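Local coordinates for foldase protein PrsA (Streptococcus pneumoniae, PDB 5TVL) that probably assists the folding of secreted proteins outside the cell membrane, as a lipoprotein with a peptidyl-prolyl cis-trans isomerase domain of the parvulin type, at residues Y18-L32 with K261-I273. Sequence-based numbering, arbitrary orientation.
Sequences YEQVKNNPSAQQVLL and KDQAFQNIFTQYI
Leu31 packs its CD2 methyl over the centre of one face of the Phe265 ring in a CH-pi contact, 3.4 Å from the centroid of Phe265 and 14° off the ring normal. The Leu31 and Phe265 side chains cross at about a right angle. Around the same ring, Tyr18 OH comes in at the edge, while Gln28 CG and Lys22 CB approach obliquely. The next residue, Leu32, does the same to a second ring: its CD1 lies over a face of Phe269, offset toward the rim, and meets the edge of Tyr272 at CE2, 3.8 Å away. Ile268 packs on helix 25-32 at Gln28, its CG1 anti to the backbone N (chi1 -152°), which brings CD1 within 3.5 Å of Gln28 C, with CG1 beside Leu32 CD2. Here the C-terminal end of the modelled chain folds back on the N-terminal helices, far in sequence and with the isomerase domain inserted between; the axes of the short segments 25-32 and 266-270, the latter an irregular helix, cross at -60°. A second subunit adds Phe17, edge-to-face with Phe265. At the polar end, Asp262 ties the segments together. Tyr18 OH donates to its OD2 at 2.6 Å from above the carboxylate, ring and carboxylate planes being nearly perpendicular. Lys22 NZ takes the syn lone pair of Asp262 OD1 at 3.2 Å in a salt bridge and also pairs with Glu19 OE1, probably easing the proximity of the two acids. The anti lone pair of Asp262 OD1 accepts from Ala264 N, which makes an Asx turn. Gln28, extended beyond CG, sends NE2 back to Lys22 O at 3.0 Å, within the carbonyl plane, bracing the turn between the two N-terminal helices.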
loop_
_atom_site.group_PDB
_atom_site.type_symbol
_atom_site.label_atom_id
_atom_site.label_comp_id
_atom_site.label_asym_id
_atom_site.label_seq_id
_atom_site.Cartn_x
_atom_site.Cartn_y
_atom_site.Cartn_z
ATOM N N TYR A 18 7.124 34.708 -17.050
ATOM C CA TYR A 18 5.864 33.962 -17.016
ATOM C C TYR A 18 5.579 33.288 -18.367
ATOM O O TYR A 18 5.292 32.088 -18.417
ATOM C CB TYR A 18 4.664 34.837 -16.616
ATOM C CG TYR A 18 3.356 34.168 -16.988
ATOM C CD1 TYR A 18 2.946 32.995 -16.345
ATOM C CD2 TYR A 18 2.566 34.654 -18.033
ATOM C CE1 TYR A 18 1.768 32.353 -16.706
ATOM C CE2 TYR A 18 1.386 34.018 -18.397
ATOM C CZ TYR A 18 0.995 32.870 -17.733
ATOM O OH TYR A 18 -0.164 32.238 -18.091
ATOM N N GLU A 19 5.658 34.060 -19.450
ATOM C CA GLU A 19 5.354 33.538 -20.790
ATOM C C GLU A 19 6.228 32.354 -21.224
ATOM O O GLU A 19 5.816 31.593 -22.091
ATOM C CB GLU A 19 5.399 34.654 -21.844
ATOM C CG GLU A 19 4.175 35.568 -21.837
ATOM C CD GLU A 19 2.877 34.862 -22.200
ATOM O OE1 GLU A 19 2.918 33.812 -22.877
ATOM O OE2 GLU A 19 1.807 35.363 -21.793
ATOM N N GLN A 20 7.415 32.208 -20.626
ATOM C CA GLN A 20 8.271 31.030 -20.820
ATOM C C GLN A 20 8.039 29.941 -19.771
ATOM O O GLN A 20 7.914 28.765 -20.125
ATOM C CB GLN A 20 9.750 31.433 -20.813
ATOM C CG GLN A 20 10.152 32.370 -21.946
ATOM C CD GLN A 20 10.026 31.730 -23.316
ATOM O OE1 GLN A 20 10.522 30.625 -23.544
ATOM N NE2 GLN A 20 9.362 32.422 -24.238
ATOM N N VAL A 21 7.983 30.326 -18.495
ATOM C CA VAL A 21 7.835 29.359 -17.384
ATOM C C VAL A 21 6.506 28.588 -17.386
ATOM O O VAL A 21 6.443 27.472 -16.863
ATOM C CB VAL A 21 8.042 30.022 -15.991
ATOM C CG1 VAL A 21 6.770 30.684 -15.473
ATOM C CG2 VAL A 21 8.540 29.007 -14.974
ATOM N N LYS A 22 5.460 29.174 -17.977
ATOM C CA LYS A 22 4.145 28.517 -18.091
ATOM C C LYS A 22 4.146 27.182 -18.853
ATOM O O LYS A 22 3.229 26.384 -18.689
ATOM C CB LYS A 22 3.110 29.466 -18.717
ATOM C CG LYS A 22 3.318 29.793 -20.191
ATOM C CD LYS A 22 2.184 30.651 -20.722
ATOM C CE LYS A 22 2.194 30.719 -22.241
ATOM N NZ LYS A 22 1.044 31.514 -22.754
ATOM N N ASN A 23 5.152 26.957 -19.694
ATOM C CA ASN A 23 5.322 25.674 -20.388
ATOM C C ASN A 23 6.098 24.627 -19.583
ATOM O O ASN A 23 6.132 23.457 -19.972
ATOM C CB ASN A 23 5.994 25.903 -21.742
ATOM C CG ASN A 23 5.148 26.762 -22.666
ATOM O OD1 ASN A 23 4.018 26.396 -23.003
ATOM N ND2 ASN A 23 5.680 27.912 -23.073
ATOM N N ASN A 24 6.714 25.038 -18.471
ATOM C CA ASN A 24 7.488 24.132 -17.622
ATOM C C ASN A 24 6.528 23.207 -16.865
ATOM O O ASN A 24 5.655 23.697 -16.143
ATOM C CB ASN A 24 8.352 24.931 -16.637
ATOM C CG ASN A 24 9.343 24.063 -15.886
ATOM O OD1 ASN A 24 8.997 23.428 -14.896
ATOM N ND2 ASN A 24 10.584 24.047 -16.342
ATOM N N PRO A 25 6.673 21.871 -17.031
ATOM C CA PRO A 25 5.785 20.912 -16.346
ATOM C C PRO A 25 5.632 21.170 -14.839
ATOM O O PRO A 25 4.510 21.182 -14.321
ATOM C CB PRO A 25 6.465 19.558 -16.591
ATOM C CG PRO A 25 7.276 19.743 -17.816
ATOM C CD PRO A 25 7.641 21.194 -17.915
ATOM N N SER A 26 6.760 21.396 -14.169
ATOM C CA SER A 26 6.797 21.675 -12.730
ATOM C C SER A 26 5.971 22.920 -12.373
ATOM O O SER A 26 5.252 22.926 -11.377
ATOM C CB SER A 26 8.252 21.856 -12.261
ATOM O OG SER A 26 8.395 21.588 -10.879
ATOM N N ALA A 27 6.078 23.958 -13.199
ATOM C CA ALA A 27 5.313 25.194 -13.013
ATOM C C ALA A 27 3.809 25.005 -13.250
ATOM O O ALA A 27 2.989 25.619 -12.569
ATOM C CB ALA A 27 5.852 26.287 -13.925
ATOM N N GLN A 28 3.451 24.159 -14.209
ATOM C CA GLN A 28 2.044 23.835 -14.447
ATOM C C GLN A 28 1.408 23.099 -13.258
ATOM O O GLN A 28 0.224 23.279 -12.980
ATOM C CB GLN A 28 1.891 23.019 -15.731
ATOM C CG GLN A 28 2.238 23.808 -16.987
ATOM C CD GLN A 28 2.321 22.951 -18.235
ATOM O OE1 GLN A 28 2.251 21.723 -18.174
ATOM N NE2 GLN A 28 2.477 23.603 -19.381
ATOM N N GLN A 29 2.207 22.282 -12.569
ATOM C CA GLN A 29 1.791 21.609 -11.333
ATOM C C GLN A 29 1.558 22.607 -10.185
ATOM O O GLN A 29 0.682 22.395 -9.343
ATOM C CB GLN A 29 2.839 20.557 -10.924
ATOM C CG GLN A 29 2.373 19.536 -9.887
ATOM C CD GLN A 29 1.282 18.592 -10.396
ATOM O OE1 GLN A 29 1.298 18.159 -11.553
ATOM N NE2 GLN A 29 0.331 18.260 -9.523
ATOM N N VAL A 30 2.347 23.682 -10.150
ATOM C CA VAL A 30 2.191 24.736 -9.142
ATOM C C VAL A 30 0.856 25.479 -9.281
ATOM O O VAL A 30 0.225 25.782 -8.268
ATOM C CB VAL A 30 3.391 25.718 -9.154
ATOM C CG1 VAL A 30 3.115 26.973 -8.333
ATOM C CG2 VAL A 30 4.634 25.014 -8.625
ATOM N N LEU A 31 0.427 25.774 -10.510
ATOM C CA LEU A 31 -0.884 26.403 -10.726
ATOM C C LEU A 31 -2.019 25.446 -10.368
ATOM O O LEU A 31 -3.042 25.870 -9.818
ATOM C CB LEU A 31 -1.060 26.873 -12.170
ATOM C CG LEU A 31 -2.299 27.746 -12.430
ATOM C CD1 LEU A 31 -2.127 29.134 -11.833
ATOM C CD2 LEU A 31 -2.583 27.841 -13.920
ATOM N N LEU A 32 -1.836 24.168 -10.701
ATOM C CA LEU A 32 -2.790 23.123 -10.344
ATOM C C LEU A 32 -2.938 23.010 -8.830
ATOM O O LEU A 32 -4.053 22.885 -8.327
ATOM C CB LEU A 32 -2.351 21.780 -10.924
ATOM C CG LEU A 32 -3.270 20.573 -10.699
ATOM C CD1 LEU A 32 -4.613 20.801 -11.379
ATOM C CD2 LEU A 32 -2.606 19.296 -11.207
ATOM N N LYS A 261 -8.026 30.143 -18.143
ATOM C CA LYS A 261 -7.920 31.261 -19.086
ATOM C C LYS A 261 -6.787 31.040 -20.088
ATOM O O LYS A 261 -6.999 31.142 -21.300
ATOM C CB LYS A 261 -7.697 32.587 -18.345
ATOM C CG LYS A 261 -8.800 32.983 -17.367
ATOM C CD LYS A 261 -10.039 33.510 -18.072
ATOM C CE LYS A 261 -11.027 34.094 -17.071
ATOM N NZ LYS A 261 -12.306 34.512 -17.707
ATOM N N ASP A 262 -5.594 30.735 -19.575
ATOM C CA ASP A 262 -4.399 30.548 -20.403
ATOM C C ASP A 262 -4.319 29.112 -20.929
ATOM O O ASP A 262 -4.371 28.161 -20.153
ATOM C CB ASP A 262 -3.147 30.899 -19.595
ATOM C CG ASP A 262 -1.931 31.154 -20.468
ATOM O OD1 ASP A 262 -1.496 30.230 -21.191
ATOM O OD2 ASP A 262 -1.392 32.280 -20.414
ATOM N N GLN A 263 -4.168 28.974 -22.246
ATOM C CA GLN A 263 -4.185 27.671 -22.931
ATOM C C GLN A 263 -3.048 26.726 -22.512
ATOM O O GLN A 263 -3.205 25.505 -22.581
ATOM C CB GLN A 263 -4.161 27.889 -24.460
ATOM C CG GLN A 263 -4.252 26.635 -25.330
ATOM C CD GLN A 263 -5.482 25.785 -25.044
ATOM O OE1 GLN A 263 -6.549 26.305 -24.706
ATOM N NE2 GLN A 263 -5.339 24.469 -25.182
ATOM N N ALA A 264 -1.918 27.287 -22.081
ATOM C CA ALA A 264 -0.757 26.501 -21.638
ATOM C C ALA A 264 -1.068 25.496 -20.523
ATOM O O ALA A 264 -0.474 24.418 -20.488
ATOM C CB ALA A 264 0.369 27.428 -21.199
ATOM N N PHE A 265 -1.993 25.848 -19.628
ATOM C CA PHE A 265 -2.356 24.985 -18.496
ATOM C C PHE A 265 -3.534 24.034 -18.750
ATOM O O PHE A 265 -3.850 23.223 -17.885
ATOM C CB PHE A 265 -2.643 25.843 -17.261
ATOM C CG PHE A 265 -1.514 26.760 -16.894
ATOM C CD1 PHE A 265 -0.431 26.296 -16.151
ATOM C CD2 PHE A 265 -1.524 28.086 -17.298
ATOM C CE1 PHE A 265 0.618 27.144 -15.818
ATOM C CE2 PHE A 265 -0.478 28.940 -16.968
ATOM C CZ PHE A 265 0.596 28.468 -16.229
ATOM N N GLN A 266 -4.159 24.108 -19.930
ATOM C CA GLN A 266 -5.390 23.349 -20.231
ATOM C C GLN A 266 -5.245 21.827 -20.087
ATOM O O GLN A 266 -6.166 21.163 -19.603
ATOM C CB GLN A 266 -5.893 23.691 -21.646
ATOM C CG GLN A 266 -7.277 23.150 -22.006
ATOM C CD GLN A 266 -8.387 23.718 -21.138
ATOM O OE1 GLN A 266 -8.442 24.923 -20.890
ATOM N NE2 GLN A 266 -9.282 22.852 -20.676
ATOM N N ASN A 267 -4.095 21.289 -20.498
ATOM C CA ASN A 267 -3.848 19.837 -20.467
ATOM C C ASN A 267 -3.680 19.260 -19.057
ATOM O O ASN A 267 -4.124 18.136 -18.806
ATOM C CB ASN A 267 -2.622 19.462 -21.317
ATOM C CG ASN A 267 -2.843 19.679 -22.810
ATOM O OD1 ASN A 267 -3.963 19.923 -23.266
ATOM N ND2 ASN A 267 -1.763 19.583 -23.581
ATOM N N ILE A 268 -3.051 20.009 -18.146
ATOM C CA ILE A 268 -2.847 19.523 -16.769
ATOM C C ILE A 268 -4.150 19.499 -15.953
ATOM O O ILE A 268 -4.250 18.757 -14.976
ATOM C CB ILE A 268 -1.724 20.300 -16.022
ATOM C CG1 ILE A 268 -1.067 19.404 -14.962
ATOM C CG2 ILE A 268 -2.234 21.591 -15.387
ATOM C CD1 ILE A 268 0.139 20.025 -14.290
ATOM N N PHE A 269 -5.125 20.315 -16.357
ATOM C CA PHE A 269 -6.477 20.297 -15.775
ATOM C C PHE A 269 -7.420 19.258 -16.403
ATOM O O PHE A 269 -8.478 18.989 -15.840
ATOM C CB PHE A 269 -7.127 21.690 -15.861
ATOM C CG PHE A 269 -6.652 22.650 -14.804
ATOM C CD1 PHE A 269 -7.261 22.686 -13.553
ATOM C CD2 PHE A 269 -5.599 23.526 -15.060
ATOM C CE1 PHE A 269 -6.825 23.570 -12.577
ATOM C CE2 PHE A 269 -5.159 24.412 -14.091
ATOM C CZ PHE A 269 -5.774 24.435 -12.850
ATOM N N THR A 270 -7.051 18.689 -17.552
ATOM C CA THR A 270 -7.918 17.747 -18.278
ATOM C C THR A 270 -8.137 16.428 -17.524
ATOM O O THR A 270 -9.211 15.828 -17.633
ATOM C CB THR A 270 -7.377 17.450 -19.699
ATOM O OG1 THR A 270 -7.085 18.680 -20.371
ATOM C CG2 THR A 270 -8.393 16.670 -20.531
ATOM N N GLN A 271 -7.131 15.982 -16.770
ATOM C CA GLN A 271 -7.279 14.805 -15.891
ATOM C C GLN A 271 -8.385 14.956 -14.833
ATOM O O GLN A 271 -9.004 13.965 -14.447
ATOM C CB GLN A 271 -5.950 14.442 -15.207
ATOM C CG GLN A 271 -5.396 15.484 -14.239
ATOM C CD GLN A 271 -4.160 15.000 -13.500
ATOM O OE1 GLN A 271 -4.124 13.875 -12.997
ATOM N NE2 GLN A 271 -3.142 15.855 -13.417
ATOM N N TYR A 272 -8.616 16.188 -14.370
ATOM C CA TYR A 272 -9.686 16.492 -13.413
ATOM C C TYR A 272 -10.960 16.970 -14.102
ATOM O O TYR A 272 -12.036 16.412 -13.873
ATOM C CB TYR A 272 -9.223 17.550 -12.414
ATOM C CG TYR A 272 -8.100 17.082 -11.520
ATOM C CD1 TYR A 272 -8.268 15.982 -10.675
ATOM C CD2 TYR A 272 -6.870 17.739 -11.507
ATOM C CE1 TYR A 272 -7.239 15.547 -9.853
ATOM C CE2 TYR A 272 -5.838 17.309 -10.687
ATOM C CZ TYR A 272 -6.026 16.217 -9.862
ATOM O OH TYR A 272 -5.002 15.798 -9.049
ATOM N N ILE A 273 -10.828 18.005 -14.932
ATOM C CA ILE A 273 -11.956 18.605 -15.659
ATOM C C ILE A 273 -11.961 18.115 -17.113
ATOM O O ILE A 273 -11.402 18.730 -18.026
ATOM C CB ILE A 273 -11.910 20.156 -15.607
ATOM C CG1 ILE A 273 -11.828 20.650 -14.153
ATOM C CG2 ILE A 273 -13.135 20.757 -16.300
ATOM C CD1 ILE A 273 -11.299 22.063 -14.015
#